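Site-specific recombinase, resolvase family protein (Streptococcus pneumoniae, PDB 3GUV) probably catalyses site-specific DNA recombination as a member of the resolvase family of recombinases, cutting and rejoining DNA strands. Local coordinates at residues I5-Y10 and V76-V81. Numbering follows the deposited sequence.
Sequences IKVYLY and VSFVLV
Tyr-8, on strand 6-12, meets Val-76, which leads into the neighbouring parallel strand 78-81, in the mixed sheet of the resolvase N-terminal domain. Parallel pairing is established by Tyr-8 N to Phe-78 O, Leu-80 N to Tyr-8 O (171° at the hydrogen) and Tyr-10 N to Leu-80 O; before these, Lys-6 O takes Ser-77 N at 2.7 Å and, weakly, Phe-78 N. Val-76 CG1, anti to its carbonyl carbon (chi1 -64°), sits 3.4 Å above the plane of the Tyr-8 ring, over its centre, a CH-pi contact 12° off the ring normal. Val-76 CG2 reaches CE2 of the same ring at 3.8 Å. The phenol OH is hydrogen-bonded to Asp-74, which probably helps to hold the ring. On the sheet face that carries Val-7, Leu-9, Phe-78 and Leu-80, the two methyls of Leu-80 have different partners: CD1 packs on Val-7 CB at 3.7 Å, CD2 on Leu-9 CD1. Ile-5 CG2, anti to its backbone N, meets the Phe-78 ring edge in plane, 3.7 Å from CD2. A water bridges the two segments, accepting from Lys-6 N and lying 2.9 Å from Ser-77 OG.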
loop_
_atom_site.group_PDB
_atom_site.type_symbol
_atom_site.label_atom_id
_atom_site.label_comp_id
_atom_site.label_asym_id
_atom_site.label_seq_id
_atom_site.Cartn_x
_atom_site.Cartn_y
_atom_site.Cartn_z
ATOM N N ILE A 5 -14.936 14.334 -21.212
ATOM C CA ILE A 5 -13.685 13.830 -20.658
ATOM C C ILE A 5 -13.331 12.545 -21.414
ATOM O O ILE A 5 -14.181 11.673 -21.560
ATOM C CB ILE A 5 -13.836 13.575 -19.143
ATOM C CG1 ILE A 5 -14.039 14.919 -18.414
ATOM C CG2 ILE A 5 -12.665 12.778 -18.590
ATOM C CD1 ILE A 5 -13.041 15.998 -18.799
ATOM N N LYS A 6 -12.093 12.468 -21.906
ATOM C CA LYS A 6 -11.582 11.293 -22.629
ATOM C C LYS A 6 -10.795 10.322 -21.716
ATOM O O LYS A 6 -9.926 10.748 -20.911
ATOM C CB LYS A 6 -10.698 11.722 -23.794
ATOM C CG LYS A 6 -11.538 12.324 -24.938
ATOM C CD LYS A 6 -10.676 12.995 -26.003
ATOM C CE LYS A 6 -11.241 14.341 -26.364
ATOM N NZ LYS A 6 -12.675 14.266 -26.764
ATOM N N VAL A 7 -11.058 9.031 -21.907
ATOM C CA VAL A 7 -10.421 8.002 -21.120
ATOM C C VAL A 7 -9.952 6.800 -21.992
ATOM O O VAL A 7 -10.451 6.548 -23.141
ATOM C CB VAL A 7 -11.403 7.529 -19.974
ATOM C CG1 VAL A 7 -12.101 8.741 -19.244
ATOM C CG2 VAL A 7 -12.474 6.615 -20.505
ATOM N N TYR A 8 -8.951 6.107 -21.458
ATOM C CA TYR A 8 -8.527 4.783 -21.922
ATOM C C TYR A 8 -9.048 3.757 -20.932
ATOM O O TYR A 8 -9.097 4.050 -19.714
ATOM C CB TYR A 8 -6.994 4.672 -21.910
ATOM C CG TYR A 8 -6.207 5.420 -22.985
ATOM C CD1 TYR A 8 -6.734 5.650 -24.271
ATOM C CD2 TYR A 8 -4.899 5.810 -22.741
ATOM C CE1 TYR A 8 -5.992 6.297 -25.226
ATOM C CE2 TYR A 8 -4.134 6.447 -23.693
ATOM C CZ TYR A 8 -4.683 6.692 -24.945
ATOM O OH TYR A 8 -3.922 7.331 -25.897
ATOM N N LEU A 9 -9.418 2.571 -21.418
ATOM C CA LEU A 9 -9.710 1.410 -20.567
ATOM C C LEU A 9 -8.494 0.504 -20.541
ATOM O O LEU A 9 -7.922 0.264 -21.586
ATOM C CB LEU A 9 -10.893 0.620 -21.119
ATOM C CG LEU A 9 -12.241 0.891 -20.486
ATOM C CD1 LEU A 9 -12.523 2.353 -20.378
ATOM C CD2 LEU A 9 -13.346 0.068 -21.215
ATOM N N TYR A 10 -8.098 0.004 -19.373
ATOM C CA TYR A 10 -7.018 -0.996 -19.282
ATOM C C TYR A 10 -7.475 -2.218 -18.517
ATOM O O TYR A 10 -7.963 -2.099 -17.403
ATOM C CB TYR A 10 -5.786 -0.447 -18.571
ATOM C CG TYR A 10 -4.725 -1.515 -18.493
ATOM C CD1 TYR A 10 -4.016 -1.898 -19.636
ATOM C CD2 TYR A 10 -4.469 -2.209 -17.280
ATOM C CE1 TYR A 10 -3.054 -2.900 -19.578
ATOM C CE2 TYR A 10 -3.533 -3.231 -17.220
ATOM C CZ TYR A 10 -2.826 -3.570 -18.349
ATOM O OH TYR A 10 -1.911 -4.586 -18.306
ATOM N N VAL A 76 -6.175 12.059 -23.392
ATOM C CA VAL A 76 -6.901 11.401 -22.291
ATOM C C VAL A 76 -6.693 12.081 -20.922
ATOM O O VAL A 76 -5.591 12.486 -20.585
ATOM C CB VAL A 76 -6.545 9.892 -22.203
ATOM C CG1 VAL A 76 -7.013 9.156 -23.490
ATOM C CG2 VAL A 76 -5.069 9.694 -21.955
ATOM N N SER A 77 -7.775 12.221 -20.152
ATOM C CA SER A 77 -7.722 12.672 -18.756
ATOM C C SER A 77 -7.591 11.526 -17.715
ATOM O O SER A 77 -7.037 11.729 -16.623
ATOM C CB SER A 77 -9.000 13.447 -18.426
ATOM O OG SER A 77 -8.964 14.743 -18.997
ATOM N N PHE A 78 -8.128 10.342 -18.033
ATOM C CA PHE A 78 -8.045 9.164 -17.110
ATOM C C PHE A 78 -7.679 7.824 -17.793
ATOM O O PHE A 78 -7.950 7.619 -19.006
ATOM C CB PHE A 78 -9.373 8.983 -16.372
ATOM C CG PHE A 78 -9.765 10.123 -15.497
ATOM C CD1 PHE A 78 -9.319 10.187 -14.186
ATOM C CD2 PHE A 78 -10.635 11.109 -15.954
ATOM C CE1 PHE A 78 -9.684 11.233 -13.349
ATOM C CE2 PHE A 78 -11.001 12.165 -15.133
ATOM C CZ PHE A 78 -10.531 12.204 -13.803
ATOM N N VAL A 79 -7.022 6.936 -17.033
ATOM C CA VAL A 79 -7.075 5.476 -17.287
ATOM C C VAL A 79 -8.023 4.844 -16.279
ATOM O O VAL A 79 -7.884 5.065 -15.038
ATOM C CB VAL A 79 -5.727 4.752 -17.110
ATOM C CG1 VAL A 79 -5.905 3.236 -17.261
ATOM C CG2 VAL A 79 -4.648 5.314 -18.059
ATOM N N LEU A 80 -8.991 4.088 -16.788
ATOM C CA LEU A 80 -9.851 3.276 -15.964
ATOM C C LEU A 80 -9.291 1.858 -15.914
ATOM O O LEU A 80 -9.046 1.250 -16.952
ATOM C CB LEU A 80 -11.276 3.235 -16.526
ATOM C CG LEU A 80 -12.230 4.431 -16.362
ATOM C CD1 LEU A 80 -11.679 5.794 -16.772
ATOM C CD2 LEU A 80 -13.507 4.079 -17.175
ATOM N N VAL A 81 -9.083 1.368 -14.692
ATOM C CA VAL A 81 -8.810 -0.043 -14.367
ATOM C C VAL A 81 -9.969 -0.611 -13.525
ATOM O O VAL A 81 -10.817 0.158 -12.984
ATOM C CB VAL A 81 -7.459 -0.191 -13.660
ATOM C CG1 VAL A 81 -6.369 0.407 -14.522
ATOM C CG2 VAL A 81 -7.459 0.478 -12.278
HETATM O O HOH W 1 -9.851 14.323 -21.704
#